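Side-chain contacts in transcriptional regulator (NtrC family) (Aquifex aeolicus, PDB 3DZD), which probably activates sigma54-dependent transcription, pairing a response-regulator receiver domain with an AAA+ ATPase domain, captured here in its inactive state: residues A30-L33 / R34-E37; V77-G80 / H81-D85; V60-I63 / D64-K67; E275-K279 / K280-R284. All coordinates share one frame; numbering follows the deposited sequence.

Interaction 1: residues A30-L33 / R34-E37; sequences AKTL and REAE
Thr32 and Glu35 hold each other across the first turn of a helix. The Thr32 hydroxyl is the N-cap: OG1 accepts from Glu35 N at 3.0 Å, with 166° at the hydrogen. A chi1 of 55° sets OG1 between the backbone N and the carbonyl carbon of Thr32, which turns it back over the opening turn. Glu35 answers with its own side chain, extended beyond CG, and its OE1 accepts from Lys31 N at 3.0 Å. That amide sits well above the carboxylate plane, 66° out of it. Because the acceptor serves Lys31 N rather than Thr32 N, the pair falls one residue short of a canonical capping box. A water adds a second link, donating to Glu35 OE1 at 2.6 Å and lying 3.2 Å from Thr32 OG1, so OE1 is gripped by two donors. Underneath, Ala30 CB packs on Ala36 CB at 3.7 Å, while the first regular helical bonds run from Ala36 N to Thr32 O and from Glu37 N to Leu33 O.

Second-shell groups steady this start: Lys39 forms a salt bridge with Glu35 OE2, and Asp56 accepts from Leu33 N and Arg34 N. The turn joins edge strand 26-30, where Ala30 makes backbone hydrogen bonds with Val5 and Asp7, to helix 33-42, which packs against helix 62-69.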
loop_
_atom_site.group_PDB
_atom_site.type_symbol
_atom_site.label_atom_id
_atom_site.label_comp_id
_atom_site.label_asym_id
_atom_site.label_seq_id
_atom_site.Cartn_x
_atom_site.Cartn_y
_atom_site.Cartn_z
ATOM N N ALA A 30 24.394 -11.476 23.453
ATOM C CA ALA A 30 25.157 -10.547 24.278
ATOM C C ALA A 30 24.889 -10.861 25.743
ATOM O O ALA A 30 23.741 -11.027 26.150
ATOM C CB ALA A 30 24.777 -9.119 23.966
ATOM N N LYS A 31 25.949 -10.944 26.537
ATOM C CA LYS A 31 25.822 -11.380 27.921
ATOM C C LYS A 31 25.785 -10.209 28.902
ATOM O O LYS A 31 25.554 -10.395 30.096
ATOM C CB LYS A 31 26.951 -12.350 28.267
ATOM C CG LYS A 31 26.990 -13.576 27.364
ATOM C CD LYS A 31 28.294 -14.348 27.516
ATOM C CE LYS A 31 28.380 -15.517 26.536
ATOM N NZ LYS A 31 29.670 -16.262 26.665
ATOM N N THR A 32 26.007 -9.005 28.389
ATOM C CA THR A 32 25.948 -7.799 29.200
ATOM C C THR A 32 25.332 -6.680 28.377
ATOM O O THR A 32 25.312 -6.749 27.146
ATOM C CB THR A 32 27.349 -7.357 29.646
ATOM O OG1 THR A 32 28.187 -7.209 28.494
ATOM C CG2 THR A 32 27.967 -8.386 30.581
ATOM N N LEU A 33 24.826 -5.651 29.046
ATOM C CA LEU A 33 24.342 -4.479 28.333
ATOM C C LEU A 33 25.472 -3.831 27.545
ATOM O O LEU A 33 25.249 -3.252 26.480
ATOM C CB LEU A 33 23.707 -3.477 29.295
ATOM C CG LEU A 33 22.181 -3.529 29.340
ATOM C CD1 LEU A 33 21.693 -4.952 29.157
ATOM C CD2 LEU A 33 21.646 -2.929 30.628
ATOM N N ARG A 34 26.689 -3.943 28.065
ATOM C CA ARG A 34 27.855 -3.394 27.389
ATOM C C ARG A 34 28.068 -4.084 26.049
ATOM O O ARG A 34 28.113 -3.433 25.008
ATOM C CB ARG A 34 29.102 -3.546 28.255
ATOM C CG ARG A 34 30.353 -2.948 27.642
ATOM C CD ARG A 34 31.498 -2.985 28.634
ATOM N NE ARG A 34 32.754 -2.508 28.064
ATOM C CZ ARG A 34 33.230 -1.278 28.225
ATOM N NH1 ARG A 34 32.551 -0.387 28.936
ATOM N NH2 ARG A 34 34.388 -0.938 27.674
ATOM N N GLU A 35 28.202 -5.405 26.088
ATOM C CA GLU A 35 28.399 -6.202 24.882
ATOM C C GLU A 35 27.256 -5.987 23.889
ATOM O O GLU A 35 27.459 -5.982 22.676
ATOM C CB GLU A 35 28.509 -7.681 25.251
ATOM C CG GLU A 35 29.014 -8.581 24.141
ATOM C CD GLU A 35 28.914 -10.057 24.500
ATOM O OE1 GLU A 35 28.826 -10.374 25.707
ATOM O OE2 GLU A 35 28.921 -10.902 23.576
ATOM N N ALA A 36 26.049 -5.803 24.407
ATOM C CA ALA A 36 24.902 -5.616 23.540
ATOM C C ALA A 36 25.050 -4.327 22.744
ATOM O O ALA A 36 24.956 -4.339 21.517
ATOM C CB ALA A 36 23.615 -5.609 24.347
ATOM N N GLU A 37 25.284 -3.220 23.447
ATOM C CA GLU A 37 25.439 -1.912 22.809
ATOM C C GLU A 37 26.431 -1.985 21.662
ATOM O O GLU A 37 26.219 -1.409 20.596
ATOM C CB GLU A 37 25.903 -0.875 23.828
ATOM C CG GLU A 37 24.894 -0.614 24.925
ATOM C CD GLU A 37 25.413 0.333 25.985
ATOM O OE1 GLU A 37 26.649 0.438 26.140
ATOM O OE2 GLU A 37 24.581 0.968 26.670
HETATM O O HOH W 1 30.357 -9.309 27.570
#

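Interaction 2: residues V77-G80 / H81-D85; sequences VITG and HGSVD
Ser83 OG donates to Gly80 O at 2.9 Å, a weak bond between the loop and the end of its strand. The serine reaches it with chi1 at 49°, the hydroxyl held between its own N and carbonyl carbon, and OG also lies 3.3 Å from Gly80 C. A second link runs the other way: Thr79 OG1 donates to Ser83 O. Its modelled length of 2.5 Å is very short and doubtful in detail at this resolution, but the direction of the bond is clear. Thr79 CG2 stays beside the same carbonyl, 3.2 Å from Ser83 O, and CG2 also meets Val84 CG1 at 4.0 Å, the two side chains crossing at about a right angle. Ser83 itself is the centre of an inverse gamma turn, closed by a weak bond from Val84 N to Gly82 O at 3.0 Å.

Receiver domains of this family carry a threonine or serine at the end of the fourth strand that helps signal phosphorylation. Thr79 occupies that place, and a hydroxyl engaged with its own loop is consistent with the inactive state. The loop leads from strand 74-79 to helix 85-93 and leans on the neighbouring edge of the sheet: Val84 touches Phe98 of strand 97-100, Gly82 N bonds to Glu100, and His81 ND1 bonds to Lys101 O just beyond that strand.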
loop_
_atom_site.group_PDB
_atom_site.type_symbol
_atom_site.label_atom_id
_atom_site.label_comp_id
_atom_site.label_asym_id
_atom_site.label_seq_id
_atom_site.Cartn_x
_atom_site.Cartn_y
_atom_site.Cartn_z
ATOM N N VAL A 77 10.797 -8.693 25.433
ATOM C CA VAL A 77 11.467 -8.797 26.722
ATOM C C VAL A 77 11.191 -10.137 27.394
ATOM O O VAL A 77 10.142 -10.746 27.195
ATOM C CB VAL A 77 11.133 -7.615 27.666
ATOM C CG1 VAL A 77 11.782 -6.337 27.151
ATOM C CG2 VAL A 77 9.631 -7.439 27.804
ATOM N N ILE A 78 12.164 -10.607 28.162
ATOM C CA ILE A 78 11.999 -11.812 28.956
ATOM C C ILE A 78 11.953 -11.398 30.413
ATOM O O ILE A 78 12.879 -10.759 30.903
ATOM C CB ILE A 78 13.164 -12.787 28.747
ATOM C CG1 ILE A 78 13.100 -13.392 27.345
ATOM C CG2 ILE A 78 13.119 -13.887 29.778
ATOM C CD1 ILE A 78 14.240 -14.334 27.045
ATOM N N THR A 79 10.869 -11.745 31.098
ATOM C CA THR A 79 10.730 -11.387 32.505
ATOM C C THR A 79 10.578 -12.600 33.416
ATOM O O THR A 79 9.992 -13.616 33.033
ATOM C CB THR A 79 9.542 -10.445 32.742
ATOM O OG1 THR A 79 9.627 -9.911 34.067
ATOM C CG2 THR A 79 8.221 -11.190 32.578
ATOM N N GLY A 80 11.110 -12.477 34.630
ATOM C CA GLY A 80 11.024 -13.533 35.619
ATOM C C GLY A 80 9.588 -13.920 35.908
ATOM O O GLY A 80 8.655 -13.189 35.576
ATOM N N HIS A 81 9.409 -15.077 36.531
ATOM C CA HIS A 81 8.075 -15.568 36.829
ATOM C C HIS A 81 7.368 -14.660 37.826
ATOM O O HIS A 81 7.955 -14.234 38.817
ATOM C CB HIS A 81 8.138 -16.998 37.363
ATOM C CG HIS A 81 6.814 -17.695 37.361
ATOM N ND1 HIS A 81 6.185 -18.086 36.199
ATOM C CD2 HIS A 81 6.000 -18.066 38.374
ATOM C CE1 HIS A 81 5.037 -18.668 36.497
ATOM N NE2 HIS A 81 4.901 -18.670 37.811
ATOM N N GLY A 82 6.104 -14.359 37.550
ATOM C CA GLY A 82 5.304 -13.542 38.440
ATOM C C GLY A 82 5.545 -12.056 38.269
ATOM O O GLY A 82 4.627 -11.248 38.401
ATOM N N SER A 83 6.786 -11.690 37.979
ATOM C CA SER A 83 7.123 -10.290 37.776
ATOM C C SER A 83 6.758 -9.837 36.365
ATOM O O SER A 83 7.564 -9.918 35.448
ATOM C CB SER A 83 8.606 -10.045 38.056
ATOM O OG SER A 83 9.414 -10.988 37.377
ATOM N N VAL A 84 5.527 -9.364 36.203
ATOM C CA VAL A 84 5.065 -8.853 34.920
ATOM C C VAL A 84 4.663 -7.384 35.033
ATOM O O VAL A 84 3.977 -6.848 34.166
ATOM C CB VAL A 84 3.886 -9.683 34.365
ATOM C CG1 VAL A 84 4.395 -10.958 33.700
ATOM C CG2 VAL A 84 2.888 -10.006 35.474
ATOM N N ASP A 85 5.084 -6.741 36.115
ATOM C CA ASP A 85 4.916 -5.301 36.252
ATOM C C ASP A 85 6.055 -4.643 35.494
ATOM O O ASP A 85 5.888 -3.604 34.857
ATOM C CB ASP A 85 4.959 -4.896 37.723
ATOM C CG ASP A 85 3.991 -5.689 38.569
ATOM O OD1 ASP A 85 2.942 -6.106 38.037
ATOM O OD2 ASP A 85 4.280 -5.895 39.766
#

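Interaction 3: residues V60-I63 / D64-K67; sequences VNFI and DFIK
Phe62 and Phe65 both carry CG anti to the backbone N (chi1 -172° and 178°), which sends their side chains out alongside each other, pointing the same way, one turn apart on helix 62-69 of the CheY-like receiver domain. The ring planes are nearly parallel, at 8°, but with centroids 5.0 Å apart they are offset so that little of one ring lies over the other. Phe65 CB lies over one face of the Phe62 ring, displaced toward its rim, 4.1 Å from the centroid, a CH-pi contact. At the far rim, Phe62 CZ reaches Phe65 CD2 at 3.7 Å. The Ile66 side chain runs at about a right angle to that of Phe62, and its CD1 lies 3.8 Å from Phe62 CD2.

Ile40 of helix 33-42 and Leu50 of strand 47-51 also pack on Phe62, wedging its ring between helix and sheet. Replacing the ring by an alanine here would probably open a gap beside Phe65 and Ile66 and leave the Phe65 ring freer to turn. In the backbone beneath the rings, Ile66 N donates to Phe62 O at 3.2 Å.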
loop_
_atom_site.group_PDB
_atom_site.type_symbol
_atom_site.label_atom_id
_atom_site.label_comp_id
_atom_site.label_asym_id
_atom_site.label_seq_id
_atom_site.Cartn_x
_atom_site.Cartn_y
_atom_site.Cartn_z
ATOM N N VAL A 60 15.129 -2.827 31.402
ATOM C CA VAL A 60 13.989 -2.071 30.889
ATOM C C VAL A 60 14.425 -0.777 30.193
ATOM O O VAL A 60 14.105 -0.546 29.024
ATOM C CB VAL A 60 13.008 -1.711 32.021
ATOM C CG1 VAL A 60 11.811 -0.953 31.468
ATOM C CG2 VAL A 60 12.566 -2.965 32.762
ATOM N N ASN A 61 15.157 0.065 30.920
ATOM C CA ASN A 61 15.618 1.343 30.387
ATOM C C ASN A 61 16.485 1.185 29.144
ATOM O O ASN A 61 16.521 2.069 28.286
ATOM C CB ASN A 61 16.375 2.133 31.457
ATOM C CG ASN A 61 15.484 2.545 32.613
ATOM O OD1 ASN A 61 14.272 2.714 32.448
ATOM N ND2 ASN A 61 16.078 2.711 33.792
ATOM N N PHE A 62 17.183 0.058 29.050
ATOM C CA PHE A 62 18.009 -0.230 27.882
ATOM C C PHE A 62 17.193 -0.200 26.592
ATOM O O PHE A 62 17.732 0.003 25.509
ATOM C CB PHE A 62 18.698 -1.584 28.020
ATOM C CG PHE A 62 19.697 -1.857 26.942
ATOM C CD1 PHE A 62 20.967 -1.309 27.006
ATOM C CD2 PHE A 62 19.367 -2.649 25.856
ATOM C CE1 PHE A 62 21.894 -1.551 26.011
ATOM C CE2 PHE A 62 20.292 -2.893 24.855
ATOM C CZ PHE A 62 21.560 -2.343 24.936
ATOM N N ILE A 63 15.889 -0.414 26.712
ATOM C CA ILE A 63 15.009 -0.274 25.567
ATOM C C ILE A 63 15.200 1.100 24.929
ATOM O O ILE A 63 15.121 1.237 23.710
ATOM C CB ILE A 63 13.537 -0.480 25.959
ATOM C CG1 ILE A 63 13.257 -1.966 26.176
ATOM C CG2 ILE A 63 12.615 0.072 24.889
ATOM C CD1 ILE A 63 11.884 -2.244 26.708
ATOM N N ASP A 64 15.471 2.114 25.747
ATOM C CA ASP A 64 15.701 3.459 25.219
ATOM C C ASP A 64 16.965 3.503 24.360
ATOM O O ASP A 64 17.004 4.179 23.332
ATOM C CB ASP A 64 15.772 4.497 26.343
ATOM C CG ASP A 64 14.429 4.713 27.025
ATOM O OD1 ASP A 64 13.412 4.890 26.318
ATOM O OD2 ASP A 64 14.397 4.713 28.276
ATOM N N PHE A 65 17.992 2.772 24.773
ATOM C CA PHE A 65 19.190 2.662 23.957
ATOM C C PHE A 65 18.846 2.123 22.576
ATOM O O PHE A 65 19.325 2.630 21.563
ATOM C CB PHE A 65 20.214 1.741 24.607
ATOM C CG PHE A 65 21.449 1.549 23.782
ATOM C CD1 PHE A 65 22.599 2.270 24.058
ATOM C CD2 PHE A 65 21.455 0.671 22.712
ATOM C CE1 PHE A 65 23.733 2.107 23.294
ATOM C CE2 PHE A 65 22.590 0.499 21.947
ATOM C CZ PHE A 65 23.731 1.218 22.239
ATOM N N ILE A 66 18.024 1.079 22.551
ATOM C CA ILE A 66 17.584 0.453 21.312
ATOM C C ILE A 66 16.708 1.416 20.509
ATOM O O ILE A 66 16.844 1.538 19.285
ATOM C CB ILE A 66 16.798 -0.850 21.611
ATOM C CG1 ILE A 66 17.705 -1.874 22.301
ATOM C CG2 ILE A 66 16.192 -1.431 20.339
ATOM C CD1 ILE A 66 16.963 -2.999 22.968
ATOM N N LYS A 67 15.804 2.092 21.209
ATOM C CA LYS A 67 14.929 3.083 20.599
ATOM C C LYS A 67 15.756 4.165 19.915
ATOM O O LYS A 67 15.319 4.782 18.942
ATOM C CB LYS A 67 14.038 3.711 21.671
ATOM C CG LYS A 67 13.158 4.849 21.186
ATOM C CD LYS A 67 12.703 5.727 22.347
ATOM C CE LYS A 67 12.186 4.898 23.516
ATOM N NZ LYS A 67 11.001 4.078 23.144
#

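Interaction 4: residues E275-K279 / K280-R284; sequences EEEIK and KGNFR
Asn282 and Glu277 meet twice, once through the backbone and once through their side chains, and together they mark the dense part of this helix end. Asn282 N donates to Glu277 O at 2.7 Å. The side chains repeat the link: Asn282 ND2 gives a hydrogen to Glu277 OE1 at 3.2 Å, with OE1 close to the amide plane of Asn282 and the two flat groups turned 31° apart. A bend in the glutamate, chi2 -59°, curls the carboxylate back toward the loop. Next to it Glu277 CB packs on Phe283 CB at 4.1 Å, and Ile278 CG1 presses on Phe283 O at 3.3 Å.

The backbone pattern is a Schellman motif closing helix 274-279 of the sigma-54 interaction domain. Gly281, with phi 64°, leaves the helical path, and its N donates to Ile278 O at 2.9 Å inside the wider Asn282-to-Glu277 bond.

The exposed side is looser and is held by long lysine-glutamate pairs. The other carboxylate oxygen of Glu277, OE2, forms a weakly bonded salt bridge with Lys280 NZ at 3.4 Å. A leucine in place of Glu277 would probably leave Lys280 NZ without this counter-charge and the Asn282 amide free to turn. At the end of the loop, Arg284 takes the N-cap position of helix 285-291 and pairs with Asp286. Back on the helix surface, Lys279 stretches out to a similarly long, weak salt bridge, its NZ 3.4 Å from Glu276 OE2.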
loop_
_atom_site.group_PDB
_atom_site.type_symbol
_atom_site.label_atom_id
_atom_site.label_comp_id
_atom_site.label_asym_id
_atom_site.label_seq_id
_atom_site.Cartn_x
_atom_site.Cartn_y
_atom_site.Cartn_z
ATOM N N GLU A 275 -28.762 19.388 -6.002
ATOM C CA GLU A 275 -30.042 19.935 -5.580
ATOM C C GLU A 275 -31.042 19.922 -6.734
ATOM O O GLU A 275 -32.240 19.749 -6.523
ATOM C CB GLU A 275 -29.870 21.348 -5.044
ATOM C CG GLU A 275 -29.686 21.421 -3.543
ATOM C CD GLU A 275 -29.519 22.848 -3.061
ATOM O OE1 GLU A 275 -30.407 23.334 -2.328
ATOM O OE2 GLU A 275 -28.505 23.488 -3.433
ATOM N N GLU A 276 -30.544 20.096 -7.957
ATOM C CA GLU A 276 -31.394 20.061 -9.144
ATOM C C GLU A 276 -31.762 18.634 -9.530
ATOM O O GLU A 276 -32.848 18.383 -10.047
ATOM C CB GLU A 276 -30.715 20.759 -10.325
ATOM C CG GLU A 276 -30.345 22.205 -10.056
ATOM C CD GLU A 276 -31.467 22.980 -9.386
ATOM O OE1 GLU A 276 -31.162 23.910 -8.606
ATOM O OE2 GLU A 276 -32.651 22.658 -9.635
ATOM N N GLU A 277 -30.850 17.703 -9.284
ATOM C CA GLU A 277 -31.089 16.301 -9.589
ATOM C C GLU A 277 -32.162 15.719 -8.681
ATOM O O GLU A 277 -32.853 14.770 -9.052
ATOM C CB GLU A 277 -29.799 15.499 -9.449
ATOM C CG GLU A 277 -28.739 15.881 -10.447
ATOM C CD GLU A 277 -29.216 15.708 -11.878
ATOM O OE1 GLU A 277 -29.873 14.683 -12.171
ATOM O OE2 GLU A 277 -28.936 16.598 -12.707
ATOM N N ILE A 278 -32.293 16.282 -7.486
ATOM C CA ILE A 278 -33.305 15.824 -6.541
ATOM C C ILE A 278 -34.686 16.216 -7.027
ATOM O O ILE A 278 -35.626 15.423 -6.970
ATOM C CB ILE A 278 -33.094 16.424 -5.150
ATOM C CG1 ILE A 278 -31.873 15.794 -4.483
ATOM C CG2 ILE A 278 -34.336 16.226 -4.298
ATOM C CD1 ILE A 278 -31.363 16.587 -3.306
ATOM N N LYS A 279 -34.799 17.451 -7.498
ATOM C CA LYS A 279 -36.050 17.942 -8.051
ATOM C C LYS A 279 -36.479 17.068 -9.222
ATOM O O LYS A 279 -37.648 16.719 -9.352
ATOM C CB LYS A 279 -35.903 19.395 -8.492
ATOM C CG LYS A 279 -35.843 20.386 -7.337
ATOM C CD LYS A 279 -35.310 21.736 -7.798
ATOM C CE LYS A 279 -35.265 22.743 -6.656
ATOM N NZ LYS A 279 -34.473 23.954 -7.021
ATOM N N LYS A 280 -35.522 16.706 -10.065
ATOM C CA LYS A 280 -35.796 15.873 -11.228
ATOM C C LYS A 280 -35.968 14.408 -10.839
ATOM O O LYS A 280 -36.128 13.542 -11.700
ATOM C CB LYS A 280 -34.667 16.027 -12.241
ATOM C CG LYS A 280 -34.413 17.477 -12.615
ATOM C CD LYS A 280 -33.005 17.696 -13.134
ATOM C CE LYS A 280 -32.797 17.050 -14.483
ATOM N NZ LYS A 280 -31.410 17.308 -14.971
ATOM N N GLY A 281 -35.926 14.138 -9.538
ATOM C CA GLY A 281 -36.088 12.793 -9.021
ATOM C C GLY A 281 -35.001 11.826 -9.448
ATOM O O GLY A 281 -35.253 10.633 -9.571
ATOM N N ASN A 282 -33.792 12.332 -9.673
ATOM C CA ASN A 282 -32.677 11.480 -10.080
ATOM C C ASN A 282 -31.678 11.223 -8.956
ATOM O O ASN A 282 -30.626 10.617 -9.168
ATOM C CB ASN A 282 -31.953 12.083 -11.283
ATOM C CG ASN A 282 -32.882 12.346 -12.445
ATOM O OD1 ASN A 282 -33.936 11.719 -12.566
ATOM N ND2 ASN A 282 -32.498 13.277 -13.310
ATOM N N PHE A 283 -32.010 11.694 -7.761
ATOM C CA PHE A 283 -31.137 11.528 -6.609
ATOM C C PHE A 283 -31.915 11.725 -5.316
ATOM O O PHE A 283 -32.645 12.707 -5.165
ATOM C CB PHE A 283 -29.964 12.509 -6.677
ATOM C CG PHE A 283 -28.800 12.110 -5.828
ATOM C CD1 PHE A 283 -27.806 11.286 -6.335
ATOM C CD2 PHE A 283 -28.705 12.539 -4.517
ATOM C CE1 PHE A 283 -26.725 10.908 -5.548
ATOM C CE2 PHE A 283 -27.629 12.163 -3.726
ATOM C CZ PHE A 283 -26.640 11.351 -4.242
ATOM N N ARG A 284 -31.757 10.783 -4.390
ATOM C CA ARG A 284 -32.474 10.825 -3.121
ATOM C C ARG A 284 -32.134 12.073 -2.329
ATOM O O ARG A 284 -30.973 12.459 -2.213
ATOM C CB ARG A 284 -32.160 9.594 -2.273
ATOM C CG ARG A 284 -32.319 8.269 -2.996
ATOM C CD ARG A 284 -32.093 7.141 -2.014
ATOM N NE ARG A 284 -32.951 7.298 -0.843
ATOM C CZ ARG A 284 -34.020 6.546 -0.605
ATOM N NH1 ARG A 284 -34.347 5.576 -1.454
ATOM N NH2 ARG A 284 -34.754 6.754 0.480
#

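How the interactions relate
Interactions 1, 3 and 2 follow one another along the chain within the receiver domain, around its five-stranded parallel sheet; interaction 4 comes last, in the sigma-54 interaction domain. Interactions 1 and 3 lie with centres 12 Å apart and touch directly, Leu33 CG standing 3.4 Å from Phe62 CD1, so that helices 33-42 and 62-69 pack as neighbours. Interactions 2 and 3 have centres 17 Å apart and make one light contact where strand 74-79 follows helix 62-69. Interactions 1 and 2 do not touch. Interaction 4, on the opposite side of the chain's centre, belongs to a separate domain and touches none of the other three, its nearest atoms about 47 to 60 Å from theirs.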